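PDB 5CQF: L-lysine 6-monooxygenase from Pseudomonas syringae pv. tomato, which probably uses FAD and NADPH to hydroxylate the side-chain nitrogen of L-lysine, a step of siderophore biosynthesis, as in related N-hydroxylating monooxygenases. Local coordinates for residues K201-R206 / P228-H233; Y326-T331 / L341-V346. All coordinates share one frame; numbering follows the deposited sequence.

Contact 1. Residues K201-R206 / P228-H233; sequences KQLPKR and PAIEVH
Lys205, Ile230 and Glu231 carry the meeting of 201-206 with 228-233, and the carbonyl oxygen of Lys205 lies at its middle. Glu231 N donates to Lys205 O at 2.7 Å, a nearly straight bond with an N-H...O angle of 166°. Ile230 CA comes to 3.2 Å from the same Lys205 O as a CA-H...O contact, so two neighbouring residues of 228-233 converge on one acceptor. The aliphatic part of Lys205 touches Ala229: CG, anti to the backbone N (chi1 -173°), rests 3.4 Å from Ala229 O. Further out the chain bends at chi3, and its course runs alongside Glu231, both side chains pointing the same way. Lys205 NZ nevertheless stays 5.0 Å from Glu231 OE1, too far for a salt bridge. Ile230 CG1 touches the carbonyl oxygen Pro204 O at 3.6 Å, while its CD1 meets Leu203 CD1 at 3.9 Å; helix 214-226 adds Arg226 against Leu203. Arg206 forms a parallel bridge with Glu231, but its guanidinium leads away to a salt bridge with Asp344. The parallel strands 206-210 and 231-235, linked through helix 214-226, form a beta-alpha-beta crossover, and their pairing begins here. The chemistry implies a junction fixed mainly by one backbone bond and a small aliphatic contact between Leu203 and Ile230, to which the opposite charges of Lys205 and Glu231 probably add only weak attraction.

Contact 2. Residues Y326-T331 / L341-V346; sequences YRVELT and LEVDAV
Tyr326 CG stands anti to its own carbonyl carbon (chi1 -61°), and Val343 CG1 is likewise anti to its own (chi1 -68°), which leaves Val343 CG2 in the crowded position between backbone N and carbonyl carbon. That CG2 methyl touches Tyr326 CB at 4.0 Å and Val328 CG2 at 4.1 Å. The tyrosine ring reaches past the end of strand 338-343: Asp344 O lies at its edge, 3.5 Å from Tyr326 CE2, and Val346 CG2 sits over one face. Tyr326 OH is hydrogen-bonded to Thr185 OG1, and His321 stacks on the ring. At the other end Leu330 CD1 meets Leu341 CD1 at 3.7 Å as their side chains cross obliquely. Tyr326 pairs with Val343 and Val328 with Leu341, each as a hydrogen-bonded antiparallel pair; Tyr326 N to Val343 O is 2.7 Å, at 174°. Between them Arg327 and Glu342 form a non-hydrogen-bonded pair on the opposite face, their charged groups apart. This is a beta hairpin of strands 325-332 and 338-343. Main-chain bonds thus fix its register, while Leu208 and His233 of the neighbouring parallel sheet pack on the largely apolar face that carries Val328, Leu341 and Val343.

Contact 1 is partly buried, whereas contact 2 has more of its touching residues buried, although both lie about 28 Å from the centre of the chain to their own centres. Contact 1 joins two strands of the five-stranded parallel sheet; contact 2 belongs to an antiparallel hairpin whose chain runs on into that same sheet as strand 345-348. A single cross-segment backbone bond serves the first, four the second. Exposed Lys205 and partly exposed Glu231 edge contact 1, while contact 2 gathers aromatic and aliphatic side chains on one face. The two meet directly: Arg206, whose guanidinium leads away from contact 1, is paired with Asp344 of contact 2, and Arg206 O probably accepts a bond from Ala345 N.

Contact 1. Residues K201-R206 / P228-H233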
ATOM      1  N   LYS A 201     -26.720  23.865  13.014  1.00 57.08           N
ATOM      2  CA  LYS A 201     -26.811  22.523  13.519  1.00 57.97           C
ATOM      3  C   LYS A 201     -27.613  21.640  12.599  1.00 54.42           C
ATOM      4  O   LYS A 201     -27.823  20.480  12.912  1.00 56.05           O
ATOM      5  CB  LYS A 201     -27.477  22.546  14.905  1.00 63.21           C
ATOM      6  CG  LYS A 201     -26.730  23.345  15.971  1.00 68.72           C
ATOM      7  CD  LYS A 201     -27.585  23.542  17.229  1.00 76.19           C
ATOM      8  CE  LYS A 201     -26.874  24.384  18.286  1.00 81.17           C
ATOM      9  NZ  LYS A 201     -27.717  24.660  19.486  1.00 83.71           N
ATOM     10  N   GLN A 202     -28.105  22.169  11.491  1.00 52.45           N
ATOM     11  CA  GLN A 202     -28.925  21.353  10.591  1.00 52.58           C
ATOM     12  C   GLN A 202     -28.659  21.701   9.148  1.00 51.49           C
ATOM     13  O   GLN A 202     -28.986  22.807   8.679  1.00 48.72           O
ATOM     14  CB  GLN A 202     -30.423  21.523  10.879  1.00 54.56           C
ATOM     15  CG  GLN A 202     -31.346  20.734   9.946  1.00 52.80           C
ATOM     16  CD  GLN A 202     -31.318  19.248  10.235  1.00 53.53           C
ATOM     17  OE1 GLN A 202     -31.600  18.816  11.352  1.00 57.85           O
ATOM     18  NE2 GLN A 202     -30.960  18.457   9.239  1.00 52.69           N
ATOM     19  N   LEU A 203     -28.085  20.738   8.441  1.00 50.43           N
ATOM     20  CA  LEU A 203     -27.891  20.889   7.015  1.00 50.13           C
ATOM     21  C   LEU A 203     -29.152  20.471   6.248  1.00 47.63           C
ATOM     22  O   LEU A 203     -29.855  19.581   6.667  1.00 49.31           O
ATOM     23  CB  LEU A 203     -26.711  20.031   6.563  1.00 49.73           C
ATOM     24  CG  LEU A 203     -25.390  20.330   7.259  1.00 51.22           C
ATOM     25  CD1 LEU A 203     -24.325  19.377   6.749  1.00 51.23           C
ATOM     26  CD2 LEU A 203     -24.965  21.767   7.030  1.00 51.68           C
ATOM     27  N   PRO A 204     -29.404  21.082   5.088  1.00 46.06           N
ATOM     28  CA  PRO A 204     -30.439  20.545   4.201  1.00 45.60           C
ATOM     29  C   PRO A 204     -30.105  19.169   3.645  1.00 44.93           C
ATOM     30  O   PRO A 204     -28.938  18.807   3.546  1.00 44.38           O
ATOM     31  CB  PRO A 204     -30.526  21.574   3.070  1.00 44.90           C
ATOM     32  CG  PRO A 204     -29.304  22.395   3.166  1.00 45.26           C
ATOM     33  CD  PRO A 204     -28.785  22.312   4.566  1.00 45.60           C
ATOM     34  N   LYS A 205     -31.135  18.427   3.272  1.00 45.67           N
ATOM     35  CA  LYS A 205     -31.015  17.013   2.934  1.00 50.33           C
ATOM     36  C   LYS A 205     -30.508  16.744   1.509  1.00 47.75           C
ATOM     37  O   LYS A 205     -29.701  15.847   1.289  1.00 43.86           O
ATOM     38  CB  LYS A 205     -32.388  16.326   3.135  1.00 55.91           C
ATOM     39  CG  LYS A 205     -32.386  14.802   2.989  1.00 63.19           C
ATOM     40  CD  LYS A 205     -33.776  14.193   3.181  1.00 70.47           C
ATOM     41  CE  LYS A 205     -34.622  14.292   1.907  1.00 75.64           C
ATOM     42  NZ  LYS A 205     -36.097  14.250   2.158  1.00 78.92           N
ATOM     43  N   ARG A 206     -31.013  17.505   0.542  1.00 48.45           N
ATOM     44  CA  ARG A 206     -30.817  17.194  -0.870  1.00 45.10           C
ATOM     45  C   ARG A 206     -29.846  18.189  -1.460  1.00 41.25           C
ATOM     46  O   ARG A 206     -30.092  19.383  -1.442  1.00 42.65           O
ATOM     47  CB  ARG A 206     -32.156  17.249  -1.594  1.00 47.57           C
ATOM     48  CG  ARG A 206     -33.166  16.205  -1.129  1.00 49.75           C
ATOM     49  CD  ARG A 206     -34.558  16.440  -1.730  1.00 50.40           C
ATOM     50  NE  ARG A 206     -35.004  17.802  -1.418  1.00 51.54           N
ATOM     51  CZ  ARG A 206     -36.006  18.449  -2.013  1.00 50.52           C
ATOM     52  NH1 ARG A 206     -36.732  17.870  -2.962  1.00 50.20           N
ATOM     53  NH2 ARG A 206     -36.275  19.694  -1.646  1.00 48.93           N
ATOM     54  N   PRO A 228     -26.161  11.518   7.987  1.00 57.24           N
ATOM     55  CA  PRO A 228     -26.421  10.267   7.267  1.00 57.67           C
ATOM     56  C   PRO A 228     -27.657  10.251   6.355  1.00 54.76           C
ATOM     57  O   PRO A 228     -27.893   9.284   5.617  1.00 55.22           O
ATOM     58  CB  PRO A 228     -26.586   9.228   8.403  1.00 59.21           C
ATOM     59  CG  PRO A 228     -26.215   9.939   9.663  1.00 61.14           C
ATOM     60  CD  PRO A 228     -26.488  11.390   9.420  1.00 59.22           C
ATOM     61  N   ALA A 229     -28.466  11.290   6.410  1.00 53.77           N
ATOM     62  CA  ALA A 229     -29.649  11.322   5.567  1.00 51.77           C
ATOM     63  C   ALA A 229     -29.470  12.194   4.324  1.00 48.74           C
ATOM     64  O   ALA A 229     -30.328  12.169   3.428  1.00 50.60           O
ATOM     65  CB  ALA A 229     -30.831  11.802   6.383  1.00 52.93           C
ATOM     66  N   ILE A 230     -28.381  12.975   4.275  1.00 46.12           N
ATOM     67  CA  ILE A 230     -28.074  13.820   3.112  1.00 43.68           C
ATOM     68  C   ILE A 230     -27.938  12.987   1.840  1.00 45.30           C
ATOM     69  O   ILE A 230     -27.308  11.914   1.837  1.00 46.20           O
ATOM     70  CB  ILE A 230     -26.791  14.617   3.333  1.00 42.48           C
ATOM     71  CG1 ILE A 230     -27.081  15.842   4.164  1.00 43.09           C
ATOM     72  CG2 ILE A 230     -26.181  15.089   2.022  1.00 42.22           C
ATOM     73  CD1 ILE A 230     -25.860  16.713   4.384  1.00 43.29           C
ATOM     74  N   GLU A 231     -28.533  13.485   0.767  1.00 45.59           N
ATOM     75  CA  GLU A 231     -28.423  12.877  -0.558  1.00 47.07           C
ATOM     76  C   GLU A 231     -27.731  13.842  -1.499  1.00 40.89           C
ATOM     77  O   GLU A 231     -28.003  15.032  -1.484  1.00 39.68           O
ATOM     78  CB  GLU A 231     -29.812  12.501  -1.084  1.00 55.13           C
ATOM     79  CG  GLU A 231     -30.297  11.225  -0.429  1.00 65.56           C
ATOM     80  CD  GLU A 231     -31.781  10.979  -0.573  1.00 79.37           C
ATOM     81  OE1 GLU A 231     -32.580  11.965  -0.605  1.00 80.72           O
ATOM     82  OE2 GLU A 231     -32.132   9.770  -0.617  1.00 88.48           O
ATOM     83  N   VAL A 232     -26.805  13.338  -2.289  1.00 37.51           N
ATOM     84  CA  VAL A 232     -25.996  14.200  -3.097  1.00 37.43           C
ATOM     85  C   VAL A 232     -26.153  13.789  -4.543  1.00 37.44           C
ATOM     86  O   VAL A 232     -26.006  12.630  -4.857  1.00 36.93           O
ATOM     87  CB  VAL A 232     -24.527  14.110  -2.695  1.00 36.35           C
ATOM     88  CG1 VAL A 232     -23.682  14.924  -3.655  1.00 36.72           C
ATOM     89  CG2 VAL A 232     -24.330  14.609  -1.285  1.00 36.25           C
ATOM     90  N   HIS A 233     -26.444  14.752  -5.410  1.00 38.08           N
ATOM     91  CA  HIS A 233     -26.476  14.536  -6.856  1.00 38.25           C
ATOM     92  C   HIS A 233     -25.271  15.208  -7.480  1.00 36.80           C
ATOM     93  O   HIS A 233     -25.129  16.422  -7.413  1.00 37.56           O
ATOM     94  CB  HIS A 233     -27.762  15.108  -7.430  1.00 40.24           C
ATOM     95  CG  HIS A 233     -28.983  14.554  -6.769  1.00 42.17           C
ATOM     96  ND1 HIS A 233     -29.656  13.457  -7.257  1.00 44.43           N
ATOM     97  CD2 HIS A 233     -29.606  14.901  -5.624  1.00 42.66           C
ATOM     98  CE1 HIS A 233     -30.665  13.173  -6.455  1.00 44.59           C
ATOM     99  NE2 HIS A 233     -30.649  14.031  -5.450  1.00 44.99           N
TER

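Contact 2. Residues Y326-T331 / L341-V346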
ATOM      1  N   TYR A 326     -34.486  24.127  -5.246  1.00 57.95           N
ATOM      2  CA  TYR A 326     -34.136  24.367  -6.637  1.00 54.63           C
ATOM      3  C   TYR A 326     -34.717  23.282  -7.505  1.00 55.47           C
ATOM      4  O   TYR A 326     -34.767  22.126  -7.089  1.00 53.68           O
ATOM      5  CB  TYR A 326     -32.618  24.407  -6.830  1.00 51.02           C
ATOM      6  CG  TYR A 326     -31.979  25.504  -6.031  1.00 50.61           C
ATOM      7  CD1 TYR A 326     -31.782  26.768  -6.566  1.00 51.35           C
ATOM      8  CD2 TYR A 326     -31.596  25.294  -4.717  1.00 51.57           C
ATOM      9  CE1 TYR A 326     -31.212  27.780  -5.811  1.00 50.86           C
ATOM     10  CE2 TYR A 326     -31.023  26.301  -3.960  1.00 50.55           C
ATOM     11  CZ  TYR A 326     -30.847  27.539  -4.509  1.00 49.47           C
ATOM     12  OH  TYR A 326     -30.300  28.521  -3.734  1.00 49.90           O
ATOM     13  N   ARG A 327     -35.149  23.676  -8.706  1.00 54.59           N
ATOM     14  CA  ARG A 327     -35.600  22.768  -9.743  1.00 56.51           C
ATOM     15  C   ARG A 327     -34.544  22.831 -10.850  1.00 53.04           C
ATOM     16  O   ARG A 327     -34.356  23.862 -11.494  1.00 52.39           O
ATOM     17  CB  ARG A 327     -36.979  23.182 -10.245  1.00 61.84           C
ATOM     18  CG  ARG A 327     -37.659  22.197 -11.192  1.00 69.28           C
ATOM     19  CD  ARG A 327     -38.908  22.827 -11.832  1.00 78.81           C
ATOM     20  NE  ARG A 327     -39.483  22.082 -12.974  1.00 84.68           N
ATOM     21  CZ  ARG A 327     -38.963  22.005 -14.210  1.00 87.27           C
ATOM     22  NH1 ARG A 327     -37.800  22.593 -14.533  1.00 84.31           N
ATOM     23  NH2 ARG A 327     -39.609  21.303 -15.138  1.00 88.75           N
ATOM     24  N   VAL A 328     -33.827  21.728 -11.040  1.00 50.97           N
ATOM     25  CA  VAL A 328     -32.655  21.716 -11.919  1.00 48.52           C
ATOM     26  C   VAL A 328     -32.869  20.777 -13.087  1.00 47.37           C
ATOM     27  O   VAL A 328     -33.181  19.595 -12.896  1.00 45.04           O
ATOM     28  CB  VAL A 328     -31.400  21.267 -11.164  1.00 46.71           C
ATOM     29  CG1 VAL A 328     -30.187  21.434 -12.048  1.00 47.40           C
ATOM     30  CG2 VAL A 328     -31.228  22.069  -9.883  1.00 46.82           C
ATOM     31  N   GLU A 329     -32.714  21.299 -14.296  1.00 46.49           N
ATOM     32  CA  GLU A 329     -32.861  20.477 -15.479  1.00 48.67           C
ATOM     33  C   GLU A 329     -31.488  20.108 -15.971  1.00 48.11           C
ATOM     34  O   GLU A 329     -30.680  20.996 -16.260  1.00 47.05           O
ATOM     35  CB  GLU A 329     -33.622  21.212 -16.599  1.00 51.70           C
ATOM     36  CG  GLU A 329     -33.921  20.328 -17.814  1.00 52.43           C
ATOM     37  CD  GLU A 329     -34.383  21.105 -19.035  1.00 53.95           C
ATOM     38  OE1 GLU A 329     -33.582  21.889 -19.601  1.00 52.55           O
ATOM     39  OE2 GLU A 329     -35.545  20.917 -19.442  1.00 56.86           O
ATOM     40  N   LEU A 330     -31.249  18.799 -16.096  1.00 48.86           N
ATOM     41  CA  LEU A 330     -30.030  18.265 -16.705  1.00 45.53           C
ATOM     42  C   LEU A 330     -30.276  17.802 -18.126  1.00 44.90           C
ATOM     43  O   LEU A 330     -31.317  17.231 -18.434  1.00 45.11           O
ATOM     44  CB  LEU A 330     -29.514  17.060 -15.917  1.00 44.65           C
ATOM     45  CG  LEU A 330     -29.268  17.183 -14.415  1.00 44.68           C
ATOM     46  CD1 LEU A 330     -28.510  15.969 -13.885  1.00 42.54           C
ATOM     47  CD2 LEU A 330     -28.509  18.458 -14.102  1.00 44.77           C
ATOM     48  N   THR A 331     -29.285  18.005 -18.975  1.00 43.15           N
ATOM     49  CA  THR A 331     -29.321  17.492 -20.315  1.00 43.34           C
ATOM     50  C   THR A 331     -28.081  16.632 -20.529  1.00 43.80           C
ATOM     51  O   THR A 331     -26.956  17.086 -20.303  1.00 41.24           O
ATOM     52  CB  THR A 331     -29.402  18.658 -21.329  1.00 43.43           C
ATOM     53  OG1 THR A 331     -30.654  19.319 -21.163  1.00 44.67           O
ATOM     54  CG2 THR A 331     -29.293  18.180 -22.759  1.00 43.79           C
ATOM     55  N   LEU A 341     -34.267  17.483 -11.450  1.00 56.69           N
ATOM     56  CA  LEU A 341     -33.909  17.175 -10.049  1.00 56.47           C
ATOM     57  C   LEU A 341     -34.401  18.291  -9.163  1.00 55.48           C
ATOM     58  O   LEU A 341     -34.217  19.469  -9.483  1.00 57.52           O
ATOM     59  CB  LEU A 341     -32.394  17.114  -9.870  1.00 55.48           C
ATOM     60  CG  LEU A 341     -31.674  15.991 -10.597  1.00 58.31           C
ATOM     61  CD1 LEU A 341     -30.164  16.175 -10.530  1.00 59.19           C
ATOM     62  CD2 LEU A 341     -32.083  14.652 -10.000  1.00 62.43           C
ATOM     63  N   GLU A 342     -35.005  17.944  -8.040  1.00 55.17           N
ATOM     64  CA  GLU A 342     -35.308  18.945  -7.027  1.00 55.14           C
ATOM     65  C   GLU A 342     -34.362  18.781  -5.841  1.00 50.97           C
ATOM     66  O   GLU A 342     -34.322  17.725  -5.229  1.00 51.46           O
ATOM     67  CB  GLU A 342     -36.740  18.802  -6.572  1.00 60.88           C
ATOM     68  CG  GLU A 342     -37.721  18.852  -7.724  1.00 66.73           C
ATOM     69  CD  GLU A 342     -39.083  18.360  -7.323  1.00 74.06           C
ATOM     70  OE1 GLU A 342     -39.167  17.261  -6.717  1.00 75.92           O
ATOM     71  OE2 GLU A 342     -40.058  19.082  -7.611  1.00 79.00           O
ATOM     72  N   VAL A 343     -33.614  19.830  -5.530  1.00 45.75           N
ATOM     73  CA  VAL A 343     -32.668  19.810  -4.440  1.00 44.84           C
ATOM     74  C   VAL A 343     -32.843  21.013  -3.542  1.00 43.47           C
ATOM     75  O   VAL A 343     -33.507  21.953  -3.916  1.00 46.53           O
ATOM     76  CB  VAL A 343     -31.217  19.748  -4.960  1.00 44.16           C
ATOM     77  CG1 VAL A 343     -30.977  18.407  -5.623  1.00 44.20           C
ATOM     78  CG2 VAL A 343     -30.908  20.874  -5.927  1.00 43.59           C
ATOM     79  N   ASP A 344     -32.262  20.957  -2.347  1.00 42.86           N
ATOM     80  CA  ASP A 344     -32.337  22.044  -1.375  1.00 41.88           C
ATOM     81  C   ASP A 344     -31.156  22.986  -1.515  1.00 40.83           C
ATOM     82  O   ASP A 344     -31.263  24.142  -1.184  1.00 39.81           O
ATOM     83  CB  ASP A 344     -32.371  21.481   0.037  1.00 44.39           C
ATOM     84  CG  ASP A 344     -33.576  20.581   0.280  1.00 48.46           C
ATOM     85  OD1 ASP A 344     -34.723  21.047   0.050  1.00 51.89           O
ATOM     86  OD2 ASP A 344     -33.384  19.402   0.671  1.00 49.22           O
ATOM     87  N   ALA A 345     -30.011  22.493  -1.981  1.00 40.84           N
ATOM     88  CA  ALA A 345     -28.839  23.345  -2.154  1.00 40.29           C
ATOM     89  C   ALA A 345     -27.912  22.835  -3.223  1.00 40.24           C
ATOM     90  O   ALA A 345     -27.914  21.657  -3.535  1.00 40.02           O
ATOM     91  CB  ALA A 345     -28.084  23.482  -0.853  1.00 40.91           C
ATOM     92  N   VAL A 346     -27.097  23.749  -3.742  1.00 40.33           N
ATOM     93  CA  VAL A 346     -26.241  23.514  -4.863  1.00 38.41           C
ATOM     94  C   VAL A 346     -24.858  24.031  -4.518  1.00 41.27           C
ATOM     95  O   VAL A 346     -24.744  25.093  -3.876  1.00 40.04           O
ATOM     96  CB  VAL A 346     -26.783  24.249  -6.082  1.00 39.81           C
ATOM     97  CG1 VAL A 346     -25.801  24.211  -7.239  1.00 40.40           C
ATOM     98  CG2 VAL A 346     -28.109  23.639  -6.496  1.00 40.46           C
TER